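Tll0287 protein (PDB 5B82) binds a covalently attached heme c with histidine and cysteine axial ligands, has a PAS-like domain, and may serve in redox sensing or signalling. Local coordinates at the heme c site. Residues are numbered along the deposited sequence; one frame, centred on the assembly and turned at random.

The heme c site. Residues 45, 49, 52, 63, 65, 67-68, 88, 92-95, 98, 135-136, 138, 140-141, 144-145, 155, 159, 164, 173. With HEC (heme c), chain B.
The CXXCH motif of this PAS-like-domain protein anchors heme c: Cys141 and Cys144 form thioethers to vinyl-derived carbons CAB and CAC, and His145 is the proximal ligand. His145 NE2 binds HEC FE at 2.1 Å; on the other face the soft sulfur SG of Cys68 lies nearly opposite, the NE2–FE–SG angle being 177°. The imidazole of His145 is fixed in rotation because ND1 gives its N-H to a lone pair of the Ala164 carbonyl oxygen O at 2.8 Å, in the ring plane; this bond may make the imidazole a stronger donor to iron.

Two arginines lie over pyrrole ring A from opposite faces. On the cysteine side, Arg45, CG anti to its backbone N (chi1 -163°) and its chain bent at chi3, sets CD over ring B and NH1 over ring A. NH1 and NH2 both grip OE1 of Gln88 end-on, in the guanidinium plane, and a weak bond from NH1 to the Cys68 sulfur could temper negative charge there, if it is a thiolate. Arg173 comes over the histidine side, bent at chi2 (72°), its NH2 forming a salt bridge to propionate oxygen HEC O1A at 2.7 Å.

HEC O1A also accepts the backbone N-H of Arg94 N at 2.6 Å. Its partner HEC O2A is held by Asn95 N and, edge-on in the imidazole plane, by His98 ND1 at 2.6 Å. On the second propionate, HEC O1D takes the phenol OH of Tyr159 at 2.7 Å and Asn95 ND2 at 3.0 Å. Arg94 folds CD over ring D, while its guanidinium, sandwiched between His145 and Ile155, clasps the Cys144 carbonyl O with NH1 and NH2.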
ATOM      1  N   ARG A  45      -5.363   3.970   6.767  1.00 23.08           N
ATOM      2  CA  ARG A  45      -4.886   2.657   7.210  1.00 21.96           C
ATOM      3  C   ARG A  45      -4.286   2.731   8.611  1.00 25.89           C
ATOM      4  O   ARG A  45      -4.610   1.916   9.484  1.00 31.14           O
ATOM      5  CB  ARG A  45      -3.853   2.057   6.258  1.00 21.77           C
ATOM      6  CG  ARG A  45      -3.674   0.550   6.486  1.00 22.25           C
ATOM      7  CD  ARG A  45      -2.273   0.076   6.117  1.00 17.63           C
ATOM      8  NE  ARG A  45      -1.853   0.611   4.825  1.00 20.61           N
ATOM      9  CZ  ARG A  45      -2.185   0.090   3.651  1.00 21.10           C
ATOM     10  NH1 ARG A  45      -2.946  -0.997   3.593  1.00 24.23           N
ATOM     11  NH2 ARG A  45      -1.753   0.657   2.532  1.00 17.83           N
ATOM     12  N   ALA A  49      -5.459   0.560  11.941  1.00 29.94           N
ATOM     13  CA  ALA A  49      -4.542  -0.338  12.640  1.00 25.04           C
ATOM     14  C   ALA A  49      -4.190   0.125  14.052  1.00 31.37           C
ATOM     15  O   ALA A  49      -3.772  -0.688  14.875  1.00 34.89           O
ATOM     16  CB  ALA A  49      -3.274  -0.538  11.820  1.00 24.48           C
ATOM     17  N   LEU A  52      -4.545  -1.705  17.588  1.00 48.62           N
ATOM     18  CA  LEU A  52      -3.934  -3.015  17.799  1.00 50.66           C
ATOM     19  C   LEU A  52      -2.490  -2.880  18.286  1.00 52.97           C
ATOM     20  O   LEU A  52      -1.757  -1.994  17.843  1.00 47.02           O
ATOM     21  CB  LEU A  52      -3.985  -3.832  16.503  1.00 45.61           C
ATOM     22  CG  LEU A  52      -5.243  -3.668  15.637  1.00 46.98           C
ATOM     23  CD1 LEU A  52      -5.112  -4.418  14.317  1.00 45.33           C
ATOM     24  CD2 LEU A  52      -6.502  -4.110  16.369  1.00 51.20           C
ATOM     25  N   THR A  63      -8.090  -8.867  15.867  1.00 38.24           N
ATOM     26  CA  THR A  63      -7.413  -9.081  14.589  1.00 39.88           C
ATOM     27  C   THR A  63      -8.373  -9.410  13.442  1.00 41.37           C
ATOM     28  O   THR A  63      -7.991  -9.323  12.280  1.00 40.20           O
ATOM     29  CB  THR A  63      -6.310 -10.155  14.671  1.00 43.47           C
ATOM     30  OG1 THR A  63      -6.884 -11.415  15.041  1.00 39.12           O
ATOM     31  CG2 THR A  63      -5.254  -9.759  15.682  1.00 52.81           C
ATOM     32  N   LYS A  65     -10.676  -7.560  12.732  1.00 38.97           N
ATOM     33  CA  LYS A  65     -11.052  -6.223  12.285  1.00 37.80           C
ATOM     34  C   LYS A  65     -10.533  -5.961  10.874  1.00 34.29           C
ATOM     35  O   LYS A  65      -9.413  -6.345  10.538  1.00 32.66           O
ATOM     36  CB  LYS A  65     -10.468  -5.190  13.251  1.00 38.18           C
ATOM     37  CG  LYS A  65     -10.621  -3.731  12.866  1.00 45.96           C
ATOM     38  CD  LYS A  65      -9.851  -2.842  13.849  1.00 51.17           C
ATOM     39  CE  LYS A  65     -10.106  -1.357  13.598  1.00 56.70           C
ATOM     40  NZ  LYS A  65      -9.326  -0.479  14.527  1.00 56.35           N
ATOM     41  N   VAL A  67      -8.794  -3.905   8.241  1.00 26.79           N
ATOM     42  CA  VAL A  67      -7.816  -2.839   8.292  1.00 24.68           C
ATOM     43  C   VAL A  67      -7.399  -2.449   6.875  1.00 27.39           C
ATOM     44  O   VAL A  67      -7.573  -1.301   6.465  1.00 32.69           O
ATOM     45  CB  VAL A  67      -6.605  -3.238   9.160  1.00 27.66           C
ATOM     46  CG1 VAL A  67      -5.437  -2.286   8.938  1.00 30.23           C
ATOM     47  CG2 VAL A  67      -7.007  -3.299  10.649  1.00 25.18           C
ATOM     48  N   CYS A  68      -6.887  -3.411   6.116  1.00 23.18           N
ATOM     49  CA  CYS A  68      -6.316  -3.104   4.810  1.00 24.93           C
ATOM     50  C   CYS A  68      -7.286  -3.277   3.628  1.00 28.04           C
ATOM     51  O   CYS A  68      -7.145  -2.594   2.616  1.00 26.06           O
ATOM     52  CB  CYS A  68      -5.031  -3.906   4.594  1.00 26.40           C
ATOM     53  SG  CYS A  68      -3.643  -3.446   5.685  1.00 26.87           S
ATOM     54  N   GLN A  88      -2.001  -0.451  -4.706  1.00 21.14           N
ATOM     55  CA  GLN A  88      -0.929  -0.778  -3.777  1.00 24.36           C
ATOM     56  C   GLN A  88      -0.037  -1.807  -4.439  1.00 24.45           C
ATOM     57  O   GLN A  88      -0.515  -2.700  -5.143  1.00 21.36           O
ATOM     58  CB  GLN A  88      -1.493  -1.347  -2.482  1.00 21.93           C
ATOM     59  CG  GLN A  88      -2.317  -0.352  -1.695  1.00 22.17           C
ATOM     60  CD  GLN A  88      -3.130  -1.025  -0.606  1.00 22.14           C
ATOM     61  OE1 GLN A  88      -2.742  -1.025   0.564  1.00 22.21           O
ATOM     62  NE2 GLN A  88      -4.259  -1.614  -0.989  1.00 24.09           N
ATOM     63  N   LYS A  92       6.467  -8.255  -1.247  1.00 29.45           N
ATOM     64  CA  LYS A  92       5.852  -9.284  -0.417  1.00 29.55           C
ATOM     65  C   LYS A  92       4.391  -8.914  -0.219  1.00 29.86           C
ATOM     66  O   LYS A  92       4.050  -8.165   0.700  1.00 28.24           O
ATOM     67  CB  LYS A  92       6.564  -9.373   0.942  1.00 29.96           C
ATOM     68  CG  LYS A  92       8.062  -9.608   0.824  1.00 36.04           C
ATOM     69  CD  LYS A  92       8.792  -9.336   2.138  1.00 37.22           C
ATOM     70  CE  LYS A  92       8.443 -10.359   3.206  1.00 39.00           C
ATOM     71  NZ  LYS A  92       9.244 -10.126   4.447  1.00 46.33           N
ATOM     72  N   TYR A  93       3.535  -9.431  -1.096  1.00 29.58           N
ATOM     73  CA  TYR A  93       2.131  -9.049  -1.129  1.00 30.02           C
ATOM     74  C   TYR A  93       1.221 -10.131  -0.567  1.00 33.03           C
ATOM     75  O   TYR A  93       1.553 -11.314  -0.579  1.00 36.33           O
ATOM     76  CB  TYR A  93       1.701  -8.727  -2.563  1.00 31.12           C
ATOM     77  CG  TYR A  93       2.090  -9.814  -3.534  1.00 29.80           C
ATOM     78  CD1 TYR A  93       1.245 -10.888  -3.783  1.00 35.16           C
ATOM     79  CD2 TYR A  93       3.318  -9.783  -4.177  1.00 33.23           C
ATOM     80  CE1 TYR A  93       1.610 -11.889  -4.658  1.00 43.95           C
ATOM     81  CE2 TYR A  93       3.687 -10.777  -5.052  1.00 34.76           C
ATOM     82  CZ  TYR A  93       2.834 -11.824  -5.289  1.00 41.97           C
ATOM     83  OH  TYR A  93       3.211 -12.814  -6.160  1.00 51.91           O
ATOM     84  N   ARG A  94       0.061  -9.708  -0.086  1.00 29.16           N
ATOM     85  CA  ARG A  94      -0.947 -10.613   0.429  1.00 31.10           C
ATOM     86  C   ARG A  94      -1.976 -10.863  -0.662  1.00 30.17           C
ATOM     87  O   ARG A  94      -2.316 -12.006  -0.960  1.00 33.16           O
ATOM     88  CB  ARG A  94      -1.606  -9.991   1.656  1.00 30.77           C
ATOM     89  CG  ARG A  94      -2.734 -10.788   2.263  1.00 31.95           C
ATOM     90  CD  ARG A  94      -2.765 -10.524   3.755  1.00 27.35           C
ATOM     91  NE  ARG A  94      -1.600 -11.121   4.401  1.00 33.16           N
ATOM     92  CZ  ARG A  94      -1.237 -10.905   5.662  1.00 31.65           C
ATOM     93  NH1 ARG A  94      -1.933 -10.080   6.431  1.00 28.82           N
ATOM     94  NH2 ARG A  94      -0.167 -11.510   6.150  1.00 32.97           N
ATOM     95  N   ASN A  95      -2.468  -9.781  -1.251  1.00 23.69           N
ATOM     96  CA  ASN A  95      -3.399  -9.860  -2.361  1.00 31.52           C
ATOM     97  C   ASN A  95      -2.609  -9.905  -3.674  1.00 33.54           C
ATOM     98  O   ASN A  95      -1.809  -9.006  -3.953  1.00 26.77           O
ATOM     99  CB  ASN A  95      -4.337  -8.651  -2.313  1.00 33.07           C
ATOM    100  CG  ASN A  95      -5.411  -8.683  -3.384  1.00 36.00           C
ATOM    101  OD1 ASN A  95      -5.191  -9.150  -4.503  1.00 39.00           O
ATOM    102  ND2 ASN A  95      -6.586  -8.166  -3.043  1.00 33.25           N
ATOM    103  N   HIS A  98      -1.646  -7.011  -6.005  1.00 26.00           N
ATOM    104  CA  HIS A  98      -0.715  -6.009  -5.542  1.00 25.09           C
ATOM    105  C   HIS A  98       0.742  -6.358  -5.852  1.00 32.31           C
ATOM    106  O   HIS A  98       1.656  -5.769  -5.286  1.00 28.65           O
ATOM    107  CB  HIS A  98      -0.922  -5.787  -4.034  1.00 25.61           C
ATOM    108  CG  HIS A  98      -2.297  -5.300  -3.690  1.00 27.46           C
ATOM    109  ND1 HIS A  98      -2.873  -5.489  -2.452  1.00 25.64           N
ATOM    110  CD2 HIS A  98      -3.215  -4.631  -4.433  1.00 26.33           C
ATOM    111  CE1 HIS A  98      -4.083  -4.958  -2.445  1.00 25.22           C
ATOM    112  NE2 HIS A  98      -4.315  -4.431  -3.634  1.00 27.24           N
ATOM    113  N   ILE A 135       5.234   2.990   1.745  1.00 16.69           N
ATOM    114  CA  ILE A 135       4.509   2.528   2.921  1.00 22.51           C
ATOM    115  C   ILE A 135       5.508   1.832   3.839  1.00 24.25           C
ATOM    116  O   ILE A 135       6.157   0.862   3.438  1.00 26.48           O
ATOM    117  CB  ILE A 135       3.421   1.514   2.540  1.00 18.26           C
ATOM    118  CG1 ILE A 135       2.402   2.156   1.603  1.00 17.39           C
ATOM    119  CG2 ILE A 135       2.713   0.988   3.792  1.00 17.62           C
ATOM    120  CD1 ILE A 135       1.559   1.166   0.823  1.00 17.14           C
ATOM    121  N   ASP A 136       5.638   2.317   5.067  1.00 21.10           N
ATOM    122  CA  ASP A 136       6.545   1.686   6.009  1.00 22.02           C
ATOM    123  C   ASP A 136       5.775   0.838   7.017  1.00 24.77           C
ATOM    124  O   ASP A 136       4.561   0.971   7.158  1.00 27.09           O
ATOM    125  CB  ASP A 136       7.420   2.723   6.717  1.00 27.49           C
ATOM    126  CG  ASP A 136       8.469   3.343   5.792  1.00 34.63           C
ATOM    127  OD1 ASP A 136       8.945   2.652   4.863  1.00 37.17           O
ATOM    128  OD2 ASP A 136       8.823   4.524   6.005  1.00 36.41           O
ATOM    129  N   GLN A 138       4.766  -0.059  10.714  1.00 27.22           N
ATOM    130  CA  GLN A 138       4.714   0.311  12.143  1.00 34.82           C
ATOM    131  C   GLN A 138       4.406  -0.901  13.023  1.00 34.45           C
ATOM    132  O   GLN A 138       4.088  -1.978  12.514  1.00 29.71           O
ATOM    133  CB  GLN A 138       3.675   1.405  12.413  1.00 36.83           C
ATOM    134  CG  GLN A 138       4.020   2.761  11.820  1.00 41.64           C
ATOM    135  CD  GLN A 138       3.490   2.914  10.423  1.00 45.01           C
ATOM    136  OE1 GLN A 138       2.387   2.465  10.124  1.00 52.95           O
ATOM    137  NE2 GLN A 138       4.275   3.537   9.548  1.00 41.22           N
ATOM    138  N   SER A 140       1.874  -1.684  14.966  1.00 27.54           N
ATOM    139  CA  SER A 140       0.519  -2.213  14.884  1.00 31.74           C
ATOM    140  C   SER A 140       0.412  -3.245  13.763  1.00 29.00           C
ATOM    141  O   SER A 140      -0.223  -4.292  13.917  1.00 35.76           O
ATOM    142  CB  SER A 140      -0.472  -1.072  14.652  1.00 37.44           C
ATOM    143  OG  SER A 140      -0.143  -0.343  13.474  1.00 36.37           O
ATOM    144  N   CYS A 141       1.076  -2.952  12.651  1.00 31.67           N
ATOM    145  CA  CYS A 141       1.001  -3.784  11.452  1.00 29.80           C
ATOM    146  C   CYS A 141       1.439  -5.215  11.728  1.00 30.95           C
ATOM    147  O   CYS A 141       0.935  -6.168  11.118  1.00 37.00           O
ATOM    148  CB  CYS A 141       1.861  -3.177  10.346  1.00 24.53           C
ATOM    149  SG  CYS A 141       1.719  -1.390  10.219  1.00 25.89           S
ATOM    150  N   CYS A 144      -0.658  -8.525  11.911  1.00 28.73           N
ATOM    151  CA  CYS A 144      -1.106  -9.360  10.782  1.00 33.53           C
ATOM    152  C   CYS A 144      -0.030  -9.561   9.718  1.00 31.26           C
ATOM    153  O   CYS A 144      -0.171 -10.407   8.832  1.00 33.84           O
ATOM    154  CB  CYS A 144      -2.353  -8.766  10.111  1.00 28.39           C
ATOM    155  SG  CYS A 144      -3.769  -8.468  11.190  1.00 34.04           S
ATOM    156  N   HIS A 145       1.033  -8.769   9.806  1.00 29.69           N
ATOM    157  CA  HIS A 145       2.155  -8.865   8.883  1.00 24.17           C
ATOM    158  C   HIS A 145       3.457  -9.164   9.630  1.00 32.35           C
ATOM    159  O   HIS A 145       4.549  -9.016   9.075  1.00 32.47           O
ATOM    160  CB  HIS A 145       2.312  -7.558   8.111  1.00 22.47           C
ATOM    161  CG  HIS A 145       1.137  -7.210   7.245  1.00 24.35           C
ATOM    162  ND1 HIS A 145       0.801  -7.934   6.121  1.00 27.85           N
ATOM    163  CD2 HIS A 145       0.249  -6.188   7.311  1.00 24.75           C
ATOM    164  CE1 HIS A 145      -0.248  -7.379   5.538  1.00 29.60           C
ATOM    165  NE2 HIS A 145      -0.601  -6.315   6.236  1.00 27.25           N
ATOM    166  N   ILE A 155      -6.624 -15.346   7.438  1.00 63.04           N
ATOM    167  CA  ILE A 155      -5.627 -14.871   6.476  1.00 60.05           C
ATOM    168  C   ILE A 155      -5.144 -15.966   5.522  1.00 58.97           C
ATOM    169  O   ILE A 155      -5.184 -15.796   4.301  1.00 59.30           O
ATOM    170  CB  ILE A 155      -4.397 -14.251   7.179  1.00 54.78           C
ATOM    171  CG1 ILE A 155      -4.803 -13.041   8.019  1.00 55.37           C
ATOM    172  CG2 ILE A 155      -3.344 -13.844   6.154  1.00 49.89           C
ATOM    173  CD1 ILE A 155      -5.153 -11.822   7.203  1.00 53.86           C
ATOM    174  N   TYR A 159      -5.887 -16.093   1.640  1.00 54.46           N
ATOM    175  CA  TYR A 159      -4.703 -15.715   0.874  1.00 49.83           C
ATOM    176  C   TYR A 159      -3.656 -16.827   0.883  1.00 51.55           C
ATOM    177  O   TYR A 159      -2.655 -16.734   1.590  1.00 49.44           O
ATOM    178  CB  TYR A 159      -4.098 -14.425   1.438  1.00 44.77           C
ATOM    179  CG  TYR A 159      -5.065 -13.263   1.484  1.00 40.09           C
ATOM    180  CD1 TYR A 159      -5.227 -12.418   0.391  1.00 40.34           C
ATOM    181  CD2 TYR A 159      -5.821 -13.015   2.618  1.00 36.17           C
ATOM    182  CE1 TYR A 159      -6.115 -11.355   0.436  1.00 41.15           C
ATOM    183  CE2 TYR A 159      -6.708 -11.963   2.669  1.00 33.89           C
ATOM    184  CZ  TYR A 159      -6.852 -11.136   1.585  1.00 34.78           C
ATOM    185  OH  TYR A 159      -7.747 -10.091   1.651  1.00 35.56           O
ATOM    186  N   ALA A 164       3.114 -11.508   2.726  1.00 36.16           N
ATOM    187  CA  ALA A 164       3.171 -10.272   3.507  1.00 32.66           C
ATOM    188  C   ALA A 164       3.363 -10.504   5.006  1.00 32.58           C
ATOM    189  O   ALA A 164       2.556 -10.050   5.825  1.00 37.86           O
ATOM    190  CB  ALA A 164       1.925  -9.425   3.247  1.00 28.23           C
ATOM    191  N   ARG A 173       7.323  -1.668   3.511  1.00 23.89           N
ATOM    192  CA  ARG A 173       6.188  -2.568   3.323  1.00 23.54           C
ATOM    193  C   ARG A 173       5.804  -2.721   1.849  1.00 26.26           C
ATOM    194  O   ARG A 173       5.443  -3.809   1.394  1.00 22.55           O
ATOM    195  CB  ARG A 173       4.979  -2.045   4.100  1.00 21.69           C
ATOM    196  CG  ARG A 173       3.694  -2.794   3.817  1.00 22.93           C
ATOM    197  CD  ARG A 173       3.705  -4.192   4.444  1.00 28.87           C
ATOM    198  NE  ARG A 173       2.468  -4.905   4.138  1.00 29.25           N
ATOM    199  CZ  ARG A 173       2.278  -5.648   3.050  1.00 28.23           C
ATOM    200  NH1 ARG A 173       3.255  -5.793   2.166  1.00 25.83           N
ATOM    201  NH2 ARG A 173       1.113  -6.254   2.851  1.00 22.83           N
TER
HETATM  202 FE   HEC B 501      -2.134  -4.913   5.909  1.00 24.74          FE
HETATM  203  CHA HEC B 501      -2.686  -5.877   2.701  1.00 22.10           C
HETATM  204  CHB HEC B 501       0.261  -2.645   4.758  1.00 23.23           C
HETATM  205  CHC HEC B 501      -1.695  -3.714   9.049  1.00 29.06           C
HETATM  206  CHD HEC B 501      -4.177  -7.403   7.104  1.00 27.45           C
HETATM  207  NA  HEC B 501      -1.308  -4.404   4.079  1.00 23.96           N
HETATM  208  C1A HEC B 501      -1.797  -4.846   2.867  1.00 24.69           C
HETATM  209  C2A HEC B 501      -1.198  -4.053   1.810  1.00 24.16           C
HETATM  210  C3A HEC B 501      -0.388  -3.162   2.395  1.00 22.44           C
HETATM  211  C4A HEC B 501      -0.436  -3.366   3.820  1.00 24.98           C
HETATM  212  CMA HEC B 501       0.477  -2.093   1.709  1.00 17.22           C
HETATM  213  CAA HEC B 501      -1.467  -4.198   0.290  1.00 24.65           C
HETATM  214  CBA HEC B 501      -0.360  -4.976  -0.420  1.00 21.00           C
HETATM  215  CGA HEC B 501      -0.565  -6.456  -0.240  1.00 20.63           C
HETATM  216  O1A HEC B 501       0.301  -7.113   0.388  1.00 30.44           O
HETATM  217  O2A HEC B 501      -1.613  -6.986  -0.694  1.00 24.48           O
HETATM  218  NB  HEC B 501      -0.926  -3.472   6.726  1.00 28.16           N
HETATM  219  C1B HEC B 501      -0.056  -2.611   6.091  1.00 26.72           C
HETATM  220  C2B HEC B 501       0.463  -1.672   7.064  1.00 26.88           C
HETATM  221  C3B HEC B 501      -0.072  -1.974   8.248  1.00 24.58           C
HETATM  222  C4B HEC B 501      -0.961  -3.102   8.061  1.00 27.82           C
HETATM  223  CMB HEC B 501       1.499  -0.555   6.773  1.00 17.17           C
HETATM  224  CAB HEC B 501       0.187  -1.247   9.589  1.00 22.04           C
HETATM  225  CBB HEC B 501      -0.366   0.201   9.545  1.00 19.42           C
HETATM  226  NC  HEC B 501      -2.786  -5.484   7.737  1.00 30.66           N
HETATM  227  C1C HEC B 501      -2.526  -4.806   8.906  1.00 31.59           C
HETATM  228  C2C HEC B 501      -3.393  -5.345   9.934  1.00 33.41           C
HETATM  229  C3C HEC B 501      -3.979  -6.449   9.440  1.00 31.24           C
HETATM  230  C4C HEC B 501      -3.673  -6.502   8.021  1.00 29.68           C
HETATM  231  CMC HEC B 501      -3.246  -4.977  11.430  1.00 26.69           C
HETATM  232  CAC HEC B 501      -4.903  -7.446  10.189  1.00 28.95           C
HETATM  233  CBC HEC B 501      -6.164  -6.819  10.830  1.00 34.48           C
HETATM  234  ND  HEC B 501      -3.200  -6.442   5.063  1.00 27.17           N
HETATM  235  C1D HEC B 501      -4.093  -7.268   5.737  1.00 32.00           C
HETATM  236  C2D HEC B 501      -4.914  -7.965   4.766  1.00 28.75           C
HETATM  237  C3D HEC B 501      -4.427  -7.484   3.405  1.00 28.85           C
HETATM  238  C4D HEC B 501      -3.371  -6.548   3.681  1.00 27.07           C
HETATM  239  CMD HEC B 501      -6.040  -8.984   5.036  1.00 25.18           C
HETATM  240  CAD HEC B 501      -4.960  -7.878   2.011  1.00 24.15           C
HETATM  241  CBD HEC B 501      -6.075  -6.880   1.722  1.00 25.35           C
HETATM  242  CGD HEC B 501      -6.580  -7.005   0.302  1.00 24.03           C
HETATM  243  O1D HEC B 501      -7.132  -8.069  -0.057  1.00 29.31           O
HETATM  244  O2D HEC B 501      -6.430  -6.027  -0.462  1.00 26.35           O
HETATM  245  O   HOH W   1      -5.784  -3.630   0.379  1.00 33.42           O